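Local coordinates for protein enoyl-CoA hydratase (Mycobacterium tuberculosis, PDB 4JJT) that probably acts as an enoyl-CoA hydratase of the crotonase superfamily, a lyase that adds water across the double bond of enoyl-CoA thioesters, at residues Val54-Gly59 / Gln180-Ala185. Numbering follows the deposited sequence.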
ATOM      1  N   VAL A  54       3.616  -1.663  31.949  1.00 36.61           N
ATOM      2  CA  VAL A  54       4.790  -1.783  31.088  1.00 30.20           C
ATOM      3  C   VAL A  54       5.445  -3.152  31.260  1.00 29.19           C
ATOM      4  O   VAL A  54       5.488  -3.691  32.365  1.00 36.78           O
ATOM      5  CB  VAL A  54       5.840  -0.682  31.396  1.00 29.44           C
ATOM      6  CG1 VAL A  54       7.015  -0.770  30.433  1.00 27.84           C
ATOM      7  CG2 VAL A  54       5.217   0.699  31.320  1.00 31.67           C
ATOM      8  N   VAL A  55       5.946  -3.712  30.164  1.00 25.50           N
ATOM      9  CA  VAL A  55       6.668  -4.977  30.211  1.00 23.25           C
ATOM     10  C   VAL A  55       8.141  -4.791  29.861  1.00 28.18           C
ATOM     11  O   VAL A  55       8.480  -4.090  28.910  1.00 27.38           O
ATOM     12  CB  VAL A  55       6.049  -6.021  29.254  1.00 27.17           C
ATOM     13  CG1 VAL A  55       6.796  -7.343  29.352  1.00 28.43           C
ATOM     14  CG2 VAL A  55       4.582  -6.218  29.575  1.00 26.21           C
ATOM     15  N   ILE A  56       9.016  -5.414  30.645  1.00 25.86           N
ATOM     16  CA  ILE A  56      10.447  -5.422  30.355  1.00 24.26           C
ATOM     17  C   ILE A  56      10.924  -6.824  29.996  1.00 24.40           C
ATOM     18  O   ILE A  56      10.749  -7.769  30.763  1.00 27.04           O
ATOM     19  CB  ILE A  56      11.278  -4.903  31.545  1.00 27.45           C
ATOM     20  CG1 ILE A  56      10.906  -3.449  31.857  1.00 28.04           C
ATOM     21  CG2 ILE A  56      12.768  -5.009  31.247  1.00 26.82           C
ATOM     22  CD1 ILE A  56      11.732  -2.844  32.967  1.00 28.37           C
ATOM     23  N   LEU A  57      11.525  -6.952  28.820  1.00 21.10           N
ATOM     24  CA  LEU A  57      12.086  -8.221  28.376  1.00 28.69           C
ATOM     25  C   LEU A  57      13.605  -8.171  28.391  1.00 30.91           C
ATOM     26  O   LEU A  57      14.213  -7.265  27.825  1.00 31.86           O
ATOM     27  CB  LEU A  57      11.577  -8.573  26.975  1.00 26.21           C
ATOM     28  CG  LEU A  57      12.226  -9.766  26.279  1.00 31.00           C
ATOM     29  CD1 LEU A  57      12.112 -11.020  27.128  1.00 34.09           C
ATOM     30  CD2 LEU A  57      11.593  -9.991  24.912  1.00 39.38           C
ATOM     31  N   THR A  58      14.215  -9.151  29.046  1.00 27.44           N
ATOM     32  CA  THR A  58      15.664  -9.237  29.106  1.00 28.60           C
ATOM     33  C   THR A  58      16.098 -10.695  29.230  1.00 28.80           C
ATOM     34  O   THR A  58      15.266 -11.593  29.345  1.00 27.34           O
ATOM     35  CB  THR A  58      16.226  -8.439  30.292  1.00 31.86           C
ATOM     36  OG1 THR A  58      17.641  -8.285  30.138  1.00 36.08           O
ATOM     37  CG2 THR A  58      15.928  -9.150  31.603  1.00 28.90           C
ATOM     38  N   GLY A  59      17.403 -10.928  29.199  1.00 28.95           N
ATOM     39  CA  GLY A  59      17.933 -12.273  29.305  1.00 24.41           C
ATOM     40  C   GLY A  59      18.922 -12.436  30.438  1.00 32.39           C
ATOM     41  O   GLY A  59      19.518 -11.465  30.904  1.00 37.45           O
ATOM     42  N   GLN A 180      23.894  -0.852  34.718  1.00 41.58           N
ATOM     43  CA  GLN A 180      22.893   0.205  34.707  1.00 32.49           C
ATOM     44  C   GLN A 180      21.757  -0.126  33.748  1.00 32.89           C
ATOM     45  O   GLN A 180      20.805   0.643  33.614  1.00 30.06           O
ATOM     46  CB  GLN A 180      23.524   1.538  34.305  1.00 32.89           C
ATOM     47  CG  GLN A 180      24.644   2.023  35.208  1.00 35.25           C
ATOM     48  CD  GLN A 180      24.132   2.704  36.456  1.00 36.17           C
ATOM     49  OE1 GLN A 180      22.924   2.793  36.677  1.00 42.76           O
ATOM     50  NE2 GLN A 180      25.049   3.194  37.278  1.00 38.37           N
ATOM     51  N   LEU A 181      21.862  -1.271  33.080  1.00 33.10           N
ATOM     52  CA  LEU A 181      20.890  -1.665  32.061  1.00 27.87           C
ATOM     53  C   LEU A 181      19.457  -1.746  32.584  1.00 27.20           C
ATOM     54  O   LEU A 181      18.592  -0.987  32.151  1.00 32.04           O
ATOM     55  CB  LEU A 181      21.284  -3.000  31.422  1.00 27.78           C
ATOM     56  CG  LEU A 181      20.236  -3.565  30.457  1.00 30.35           C
ATOM     57  CD1 LEU A 181      20.067  -2.662  29.247  1.00 24.79           C
ATOM     58  CD2 LEU A 181      20.607  -4.970  30.033  1.00 27.40           C
ATOM     59  N   LEU A 182      19.213  -2.676  33.500  1.00 28.09           N
ATOM     60  CA  LEU A 182      17.893  -2.829  34.112  1.00 39.04           C
ATOM     61  C   LEU A 182      17.381  -1.577  34.842  1.00 39.56           C
ATOM     62  O   LEU A 182      16.215  -1.220  34.682  1.00 39.16           O
ATOM     63  CB  LEU A 182      17.844  -4.054  35.033  1.00 41.57           C
ATOM     64  CG  LEU A 182      17.345  -5.363  34.421  1.00 49.43           C
ATOM     65  CD1 LEU A 182      15.909  -5.200  33.942  1.00 52.01           C
ATOM     66  CD2 LEU A 182      18.249  -5.828  33.287  1.00 46.47           C
ATOM     67  N   PRO A 183      18.235  -0.918  35.654  1.00 41.81           N
ATOM     68  CA  PRO A 183      17.790   0.337  36.274  1.00 29.92           C
ATOM     69  C   PRO A 183      17.340   1.388  35.261  1.00 31.53           C
ATOM     70  O   PRO A 183      16.376   2.109  35.518  1.00 33.68           O
ATOM     71  CB  PRO A 183      19.038   0.812  37.012  1.00 31.67           C
ATOM     72  CG  PRO A 183      19.755  -0.426  37.344  1.00 37.18           C
ATOM     73  CD  PRO A 183      19.539  -1.349  36.192  1.00 38.42           C
ATOM     74  N   THR A 184      18.032   1.475  34.128  1.00 30.85           N
ATOM     75  CA  THR A 184      17.643   2.400  33.067  1.00 29.62           C
ATOM     76  C   THR A 184      16.292   1.998  32.487  1.00 34.71           C
ATOM     77  O   THR A 184      15.419   2.839  32.269  1.00 41.69           O
ATOM     78  CB  THR A 184      18.701   2.444  31.947  1.00 28.99           C
ATOM     79  OG1 THR A 184      19.893   3.066  32.443  1.00 31.87           O
ATOM     80  CG2 THR A 184      18.190   3.229  30.746  1.00 25.37           C
ATOM     81  N   ALA A 185      16.125   0.699  32.263  1.00 29.89           N
ATOM     82  CA  ALA A 185      14.887   0.152  31.721  1.00 30.74           C
ATOM     83  C   ALA A 185      13.702   0.391  32.649  1.00 28.93           C
ATOM     84  O   ALA A 185      12.571   0.566  32.193  1.00 26.66           O
ATOM     85  CB  ALA A 185      15.046  -1.334  31.443  1.00 27.10           C
TER
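Ile-56 and Thr-58, two residues apart on one face of strand 54-59, meet Leu-182 and Ala-185, three residues apart near the start of helix 181-193, a worked example of how a helix packs on a beta-sheet by apolar contact. Ile-56 is the side chain to follow. Its CB bond points at the helix, and there the side chain forks. The CG2 branch, anti to the backbone N, passes obliquely by Leu-182 and lies 4.1 Å from its CD1. The other branch runs through CG1, beside the backbone N (chi1 -62°), and continues extended to CD1. This methyl lies 3.9 Å from Ala-185 CB and 3.6 Å from Ala-185 O, so the tip of Ile-56 rests on both the methyl and the carbonyl of the alanine. Leu-182 spans the two strand residues: its other methyl, CD2, comes tip to tip with Thr-58 OG1 at 4.0 Å. That hydroxyl is not left without a partner beside the leucine, because it hydrogen-bonds to Ala-96 O on the next strand. Within the helix turn, Gln-180 O receives both Thr-184 N and Thr-184 OG1, from opposite faces of its carbonyl plane. The strand and helix segments run nearly antiparallel (166°), their axes 10.2 Å apart. Nearer the start of the strand, Val-54 continues the packing, against Ala-189, Ile-192 and Val-193 farther along the helix. Helix 181-193 thus lies against one face of the crotonase-fold sheet, over strand 54-59, which is flanked by the parallel strands 17-22 and 93-97.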